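Local coordinates for adenylate cyclase-like protein (Chlamydia trachomatis, PDB 4QO6) that is a structural component of the type III secretion system, forming part of its inner membrane ring, here represented by three small domains of its periplasmic region, at residues Asp70-Ala73 with Val74-Met78; Phe124-Leu127 with Ser128-Asp131. All coordinates share one frame; numbering follows the deposited sequence.

In the fold
Both contacts are local and lie in the periplasmic PD2 domain, the middle one of three small alpha-beta domains of the BON clan strung along an extended chain. Coming from the N terminus, the chain leaves strand 63-70 of the first domain and enters helix 71-83 at once; interaction 1 is the first turns of that helix. Strands 92-95 and 100-107 and helix 110-123 follow, and interaction 2 then turns the chain from that helix into strand 130-136. The two lie in series, neither nested nor crossed, yet they meet in space: V74 packs on F124 and Y126, and M78 on F124, joining the domain's first helix to its last turn.

Interaction 1 of 2, residues Asp70-Ala73 with Val74-Met78; sequences DDEA and VWQEM
V74, W75, Q76 and E77 each give their backbone N-H to the carbonyl four residues earlier, from D70 O to A73 O, so these are the opening turns of helix 71-83. D70 is the N-cap: its OD1 accepts from E72 N at 2.9 Å and from A73 N at 3.3 Å, both weak bonds, the first strongly bent at 121°.

The aromatic contact is between W75 and the preceding turn. With chi1 at 58°, CG sits between the backbone N and the carbonyl carbon, which folds the indole back over E72. E72 CA makes a CH-pi contact over the face of the five-membered ring, 4.0 Å from its centroid, and E72 CG reaches W75 CZ2 at 3.9 Å. Beyond, the indole packs on M93 and F101.

The polar ends of E72 and Q76 are joined through a water. Their side chains run side by side, carboxylate and amide stacked with their planes 13° apart, and the water donates to E72 OE1 at 2.9 Å and to Q76 OE1 at 2.8 Å. The carboxylate of D71 is hydrogen-bonded outside the helix, OD1 to H41 ND1 and OD2 to G99 N.

A carboxylate at the N-cap probably also interacts favourably with the helix dipole, while the water lets two neighbouring oxygens share a donor.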
ATOM      1  N   ASP A  70      16.650  -4.744  12.576  1.00 20.93           N
ATOM      2  CA  ASP A  70      16.876  -4.350  11.197  1.00 21.22           C
ATOM      3  C   ASP A  70      15.527  -4.494  10.441  1.00 20.09           C
ATOM      4  O   ASP A  70      15.062  -5.584  10.106  1.00 20.34           O
ATOM      5  CB  ASP A  70      17.970  -5.248  10.633  1.00 21.33           C
ATOM      6  CG  ASP A  70      18.140  -5.129   9.118  1.00 22.42           C
ATOM      7  OD1 ASP A  70      17.323  -4.449   8.488  1.00 22.84           O
ATOM      8  OD2 ASP A  70      19.129  -5.708   8.577  1.00 24.20           O
ATOM      9  N   ASP A  71      14.844  -3.398  10.238  1.00 19.82           N
ATOM     10  CA  ASP A  71      13.511  -3.455   9.654  1.00 20.31           C
ATOM     11  C   ASP A  71      13.511  -4.077   8.255  1.00 23.01           C
ATOM     12  O   ASP A  71      12.527  -4.735   7.880  1.00 22.09           O
ATOM     13  CB  ASP A  71      12.868  -2.085   9.640  1.00 20.11           C
ATOM     14  CG  ASP A  71      12.455  -1.603  11.021  1.00 20.23           C
ATOM     15  OD1 ASP A  71      12.408  -2.397  11.978  1.00 21.98           O
ATOM     16  OD2 ASP A  71      12.121  -0.414  11.158  1.00 20.14           O
ATOM     17  N   GLU A  72      14.607  -3.913   7.505  1.00 20.55           N
ATOM     18  CA  GLU A  72      14.703  -4.474   6.130  1.00 20.70           C
ATOM     19  C   GLU A  72      14.641  -6.011   6.119  1.00 21.20           C
ATOM     20  O   GLU A  72      14.000  -6.587   5.263  1.00 20.86           O
ATOM     21  CB  GLU A  72      15.996  -3.994   5.448  1.00 20.24           C
ATOM     22  CG  GLU A  72      16.109  -4.208   3.974  1.00 20.09           C
ATOM     23  CD  GLU A  72      17.492  -3.799   3.400  1.00 20.96           C
ATOM     24  OE1 GLU A  72      18.602  -4.371   3.758  1.00 19.18           O
ATOM     25  OE2 GLU A  72      17.445  -2.871   2.576  1.00 19.21           O
ATOM     26  N   ALA A  73      15.357  -6.649   7.035  1.00 20.03           N
ATOM     27  CA  ALA A  73      15.342  -8.101   7.200  1.00 20.04           C
ATOM     28  C   ALA A  73      13.924  -8.499   7.528  1.00 17.97           C
ATOM     29  O   ALA A  73      13.449  -9.461   7.014  1.00 17.83           O
ATOM     30  CB  ALA A  73      16.289  -8.566   8.326  1.00 19.02           C
ATOM     31  N   VAL A  74      13.261  -7.724   8.380  1.00 17.27           N
ATOM     32  CA  VAL A  74      11.853  -7.965   8.749  1.00 15.13           C
ATOM     33  C   VAL A  74      10.861  -7.957   7.618  1.00 14.97           C
ATOM     34  O   VAL A  74      10.186  -8.982   7.397  1.00 13.07           O
ATOM     35  CB  VAL A  74      11.357  -7.065   9.864  1.00 15.54           C
ATOM     36  CG1 VAL A  74       9.904  -7.377  10.172  1.00 16.55           C
ATOM     37  CG2 VAL A  74      12.218  -7.240  11.154  1.00 15.94           C
ATOM     38  N   TRP A  75      10.786  -6.890   6.837  1.00 15.83           N
ATOM     39  CA  TRP A  75       9.828  -6.922   5.720  1.00 16.99           C
ATOM     40  C   TRP A  75      10.246  -7.784   4.565  1.00 19.22           C
ATOM     41  O   TRP A  75       9.372  -8.283   3.848  1.00 18.99           O
ATOM     42  CB  TRP A  75       9.332  -5.520   5.265  1.00 18.25           C
ATOM     43  CG  TRP A  75      10.351  -4.550   4.820  1.00 17.74           C
ATOM     44  CD1 TRP A  75      10.862  -3.531   5.552  1.00 17.58           C
ATOM     45  CD2 TRP A  75      10.963  -4.475   3.520  1.00 18.33           C
ATOM     46  NE1 TRP A  75      11.811  -2.832   4.805  1.00 18.60           N
ATOM     47  CE2 TRP A  75      11.887  -3.392   3.549  1.00 19.11           C
ATOM     48  CE3 TRP A  75      10.869  -5.239   2.366  1.00 18.37           C
ATOM     49  CZ2 TRP A  75      12.696  -3.037   2.425  1.00 19.33           C
ATOM     50  CZ3 TRP A  75      11.696  -4.893   1.223  1.00 19.93           C
ATOM     51  CH2 TRP A  75      12.572  -3.768   1.280  1.00 18.78           C
ATOM     52  N   GLN A  76      11.567  -7.953   4.319  1.00 19.43           N
ATOM     53  CA  GLN A  76      11.986  -8.866   3.257  1.00 19.50           C
ATOM     54  C   GLN A  76      11.568 -10.347   3.597  1.00 19.47           C
ATOM     55  O   GLN A  76      11.153 -11.091   2.724  1.00 17.42           O
ATOM     56  CB  GLN A  76      13.490  -8.803   3.043  1.00 19.91           C
ATOM     57  CG  GLN A  76      13.914  -7.597   2.208  1.00 20.87           C
ATOM     58  CD  GLN A  76      15.427  -7.503   2.082  1.00 24.45           C
ATOM     59  OE1 GLN A  76      16.172  -8.075   2.907  1.00 27.05           O
ATOM     60  NE2 GLN A  76      15.903  -6.715   1.087  1.00 24.81           N
ATOM     61  N   GLU A  77      11.797 -10.739   4.845  1.00 19.56           N
ATOM     62  CA  GLU A  77      11.404 -12.035   5.361  1.00 23.88           C
ATOM     63  C   GLU A  77       9.895 -12.209   5.133  1.00 21.61           C
ATOM     64  O   GLU A  77       9.487 -13.161   4.555  1.00 23.43           O
ATOM     65  CB  GLU A  77      11.773 -12.147   6.843  1.00 29.47           C
ATOM     66  CG  GLU A  77      11.252 -13.405   7.547  1.00 40.34           C
ATOM     67  CD  GLU A  77      10.593 -13.158   8.921  1.00 54.66           C
ATOM     68  OE1 GLU A  77      11.182 -12.434   9.783  1.00 57.42           O
ATOM     69  OE2 GLU A  77       9.468 -13.710   9.153  1.00 67.14           O
ATOM     70  N   MET A  78       9.083 -11.256   5.525  1.00 20.61           N
ATOM     71  CA  MET A  78       7.635 -11.367   5.368  1.00 22.56           C
ATOM     72  C   MET A  78       7.212 -11.495   3.891  1.00 21.00           C
ATOM     73  O   MET A  78       6.310 -12.260   3.568  1.00 16.97           O
ATOM     74  CB  MET A  78       6.937 -10.162   6.081  1.00 24.47           C
ATOM     75  CG  MET A  78       5.394 -10.219   6.262  1.00 32.21           C
ATOM     76  SD  MET A  78       4.561 -11.624   7.189  1.00 36.76           S
ATOM     77  CE  MET A  78       5.842 -12.101   8.325  1.00 37.36           C
TER
HETATM   78  O   HOH W   1      18.694  -6.960   2.513  1.00 20.42           O

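Interaction 2 of 2, residues Phe124-Leu127 with Ser128-Asp131; sequences FNYL and SLLD
A tight turn leads the chain from helix 110-123 into strand 130-136, and two consecutive backbone bonds shape it. L129 N donates to Y126 O at 3.0 Å, and L130 N donates to L127 O at 3.2 Å. Each N-H reaches back three residues, the pattern of the short 3-10 turn at L127-L129. Both donors stand above the carbonyl plane of their acceptor, by 51° at Y126 and by 72° at L127, so neither N-H is directed at a lone pair.

In the alpha-beta arrangement of this domain, strand 130-136 runs parallel to strand 100-107 at the edge of a three-stranded sheet. The turn delivers the chain to that edge, where the backbones of L129 and D131 bond to F101. The CB of L130 is directed back toward the residues just passed. Its CG lies anti to the backbone N (chi1 -178°), and CD2 comes to 4.0 Å from L127 CD2, the two side chains crossing at a slant. The same L130 CD2 lies 4.2 Å from F124 CD2. The F124 ring has Y126 N over one face, 3.6 Å above its plane and offset toward the rim.

Y126 and L129 extend side by side in the same direction, and Y126 CD1 meets L129 CD1 at 4.1 Å. Edge-to-face stacks carry the packing further, F124 with F101 and Y126 with H41.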
ATOM      1  N   PHE A 124       3.562 -12.382  11.850  1.00 27.48           N
ATOM      2  CA  PHE A 124       4.225 -11.092  11.924  1.00 25.67           C
ATOM      3  C   PHE A 124       4.415 -10.634  13.378  1.00 26.97           C
ATOM      4  O   PHE A 124       3.461 -10.581  14.107  1.00 27.53           O
ATOM      5  CB  PHE A 124       3.429 -10.038  11.150  1.00 23.64           C
ATOM      6  CG  PHE A 124       4.205  -8.769  10.890  1.00 19.65           C
ATOM      7  CD1 PHE A 124       5.451  -8.814  10.355  1.00 19.98           C
ATOM      8  CD2 PHE A 124       3.701  -7.546  11.237  1.00 19.12           C
ATOM      9  CE1 PHE A 124       6.192  -7.652  10.111  1.00 18.64           C
ATOM     10  CE2 PHE A 124       4.427  -6.386  11.003  1.00 19.34           C
ATOM     11  CZ  PHE A 124       5.663  -6.441  10.416  1.00 17.65           C
ATOM     12  N   ASN A 125       5.640 -10.244  13.745  1.00 27.99           N
ATOM     13  CA  ASN A 125       5.970  -9.801  15.107  1.00 28.19           C
ATOM     14  C   ASN A 125       5.750  -8.343  15.438  1.00 25.37           C
ATOM     15  O   ASN A 125       6.027  -7.934  16.548  1.00 26.94           O
ATOM     16  CB  ASN A 125       7.431 -10.101  15.449  1.00 32.95           C
ATOM     17  CG  ASN A 125       7.686 -11.565  15.704  1.00 38.86           C
ATOM     18  OD1 ASN A 125       6.894 -12.248  16.365  1.00 47.64           O
ATOM     19  ND2 ASN A 125       8.808 -12.066  15.180  1.00 42.56           N
ATOM     20  N   TYR A 126       5.274  -7.531  14.506  1.00 22.83           N
ATOM     21  CA  TYR A 126       5.101  -6.106  14.769  1.00 19.09           C
ATOM     22  C   TYR A 126       3.788  -5.516  14.324  1.00 18.31           C
ATOM     23  O   TYR A 126       3.768  -4.463  13.710  1.00 17.30           O
ATOM     24  CB  TYR A 126       6.266  -5.352  14.123  1.00 17.81           C
ATOM     25  CG  TYR A 126       7.622  -5.839  14.623  1.00 16.35           C
ATOM     26  CD1 TYR A 126       8.125  -5.420  15.819  1.00 15.35           C
ATOM     27  CD2 TYR A 126       8.409  -6.673  13.844  1.00 18.40           C
ATOM     28  CE1 TYR A 126       9.365  -5.847  16.285  1.00 15.27           C
ATOM     29  CE2 TYR A 126       9.663  -7.092  14.278  1.00 18.86           C
ATOM     30  CZ  TYR A 126      10.119  -6.676  15.505  1.00 17.65           C
ATOM     31  OH  TYR A 126      11.312  -7.165  15.924  1.00 19.60           O
ATOM     32  N   LEU A 127       2.701  -6.201  14.600  1.00 18.10           N
ATOM     33  CA  LEU A 127       1.337  -5.751  14.261  1.00 19.61           C
ATOM     34  C   LEU A 127       0.969  -4.404  14.773  1.00 17.82           C
ATOM     35  O   LEU A 127       0.213  -3.712  14.139  1.00 19.80           O
ATOM     36  CB  LEU A 127       0.278  -6.737  14.839  1.00 22.21           C
ATOM     37  CG  LEU A 127       0.220  -8.092  14.085  1.00 23.82           C
ATOM     38  CD1 LEU A 127      -0.530  -9.136  14.900  1.00 27.46           C
ATOM     39  CD2 LEU A 127      -0.454  -7.925  12.734  1.00 22.10           C
ATOM     40  N   SER A 128       1.405  -4.035  15.966  1.00 18.12           N
ATOM     41  CA  SER A 128       1.021  -2.725  16.490  1.00 18.57           C
ATOM     42  C   SER A 128       1.691  -1.606  15.699  1.00 18.75           C
ATOM     43  O   SER A 128       1.284  -0.508  15.825  1.00 19.91           O
ATOM     44  CB  SER A 128       1.351  -2.572  17.989  1.00 19.67           C
ATOM     45  OG  SER A 128       2.647  -3.031  18.314  1.00 21.57           O
ATOM     46  N   LEU A 129       2.687  -1.892  14.865  1.00 18.16           N
ATOM     47  CA  LEU A 129       3.433  -0.869  14.105  1.00 18.27           C
ATOM     48  C   LEU A 129       2.999  -0.952  12.647  1.00 20.22           C
ATOM     49  O   LEU A 129       3.583  -0.275  11.796  1.00 18.99           O
ATOM     50  CB  LEU A 129       4.956  -1.157  14.176  1.00 17.32           C
ATOM     51  CG  LEU A 129       5.585  -1.273  15.591  1.00 16.31           C
ATOM     52  CD1 LEU A 129       7.104  -1.413  15.579  1.00 16.10           C
ATOM     53  CD2 LEU A 129       5.167  -0.101  16.436  1.00 16.36           C
ATOM     54  N   LEU A 130       2.005  -1.792  12.344  1.00 19.47           N
ATOM     55  CA  LEU A 130       1.616  -2.031  10.932  1.00 21.66           C
ATOM     56  C   LEU A 130       0.487  -1.160  10.422  1.00 24.46           C
ATOM     57  O   LEU A 130      -0.607  -1.155  11.008  1.00 26.35           O
ATOM     58  CB  LEU A 130       1.172  -3.489  10.767  1.00 21.19           C
ATOM     59  CG  LEU A 130       0.750  -4.063   9.402  1.00 20.37           C
ATOM     60  CD1 LEU A 130       1.887  -3.932   8.420  1.00 16.92           C
ATOM     61  CD2 LEU A 130       0.346  -5.557   9.594  1.00 20.21           C
ATOM     62  N   ASP A 131       0.731  -0.466   9.305  1.00 26.90           N
ATOM     63  CA  ASP A 131      -0.294   0.322   8.609  1.00 28.26           C
ATOM     64  C   ASP A 131      -0.861  -0.467   7.418  1.00 29.65           C
ATOM     65  O   ASP A 131      -0.127  -0.894   6.515  1.00 23.95           O
ATOM     66  CB  ASP A 131       0.319   1.642   8.076  1.00 31.66           C
ATOM     67  CG  ASP A 131      -0.721   2.578   7.443  1.00 39.01           C
ATOM     68  OD1 ASP A 131      -1.923   2.492   7.781  1.00 46.91           O
ATOM     69  OD2 ASP A 131      -0.352   3.436   6.614  1.00 45.74           O
TER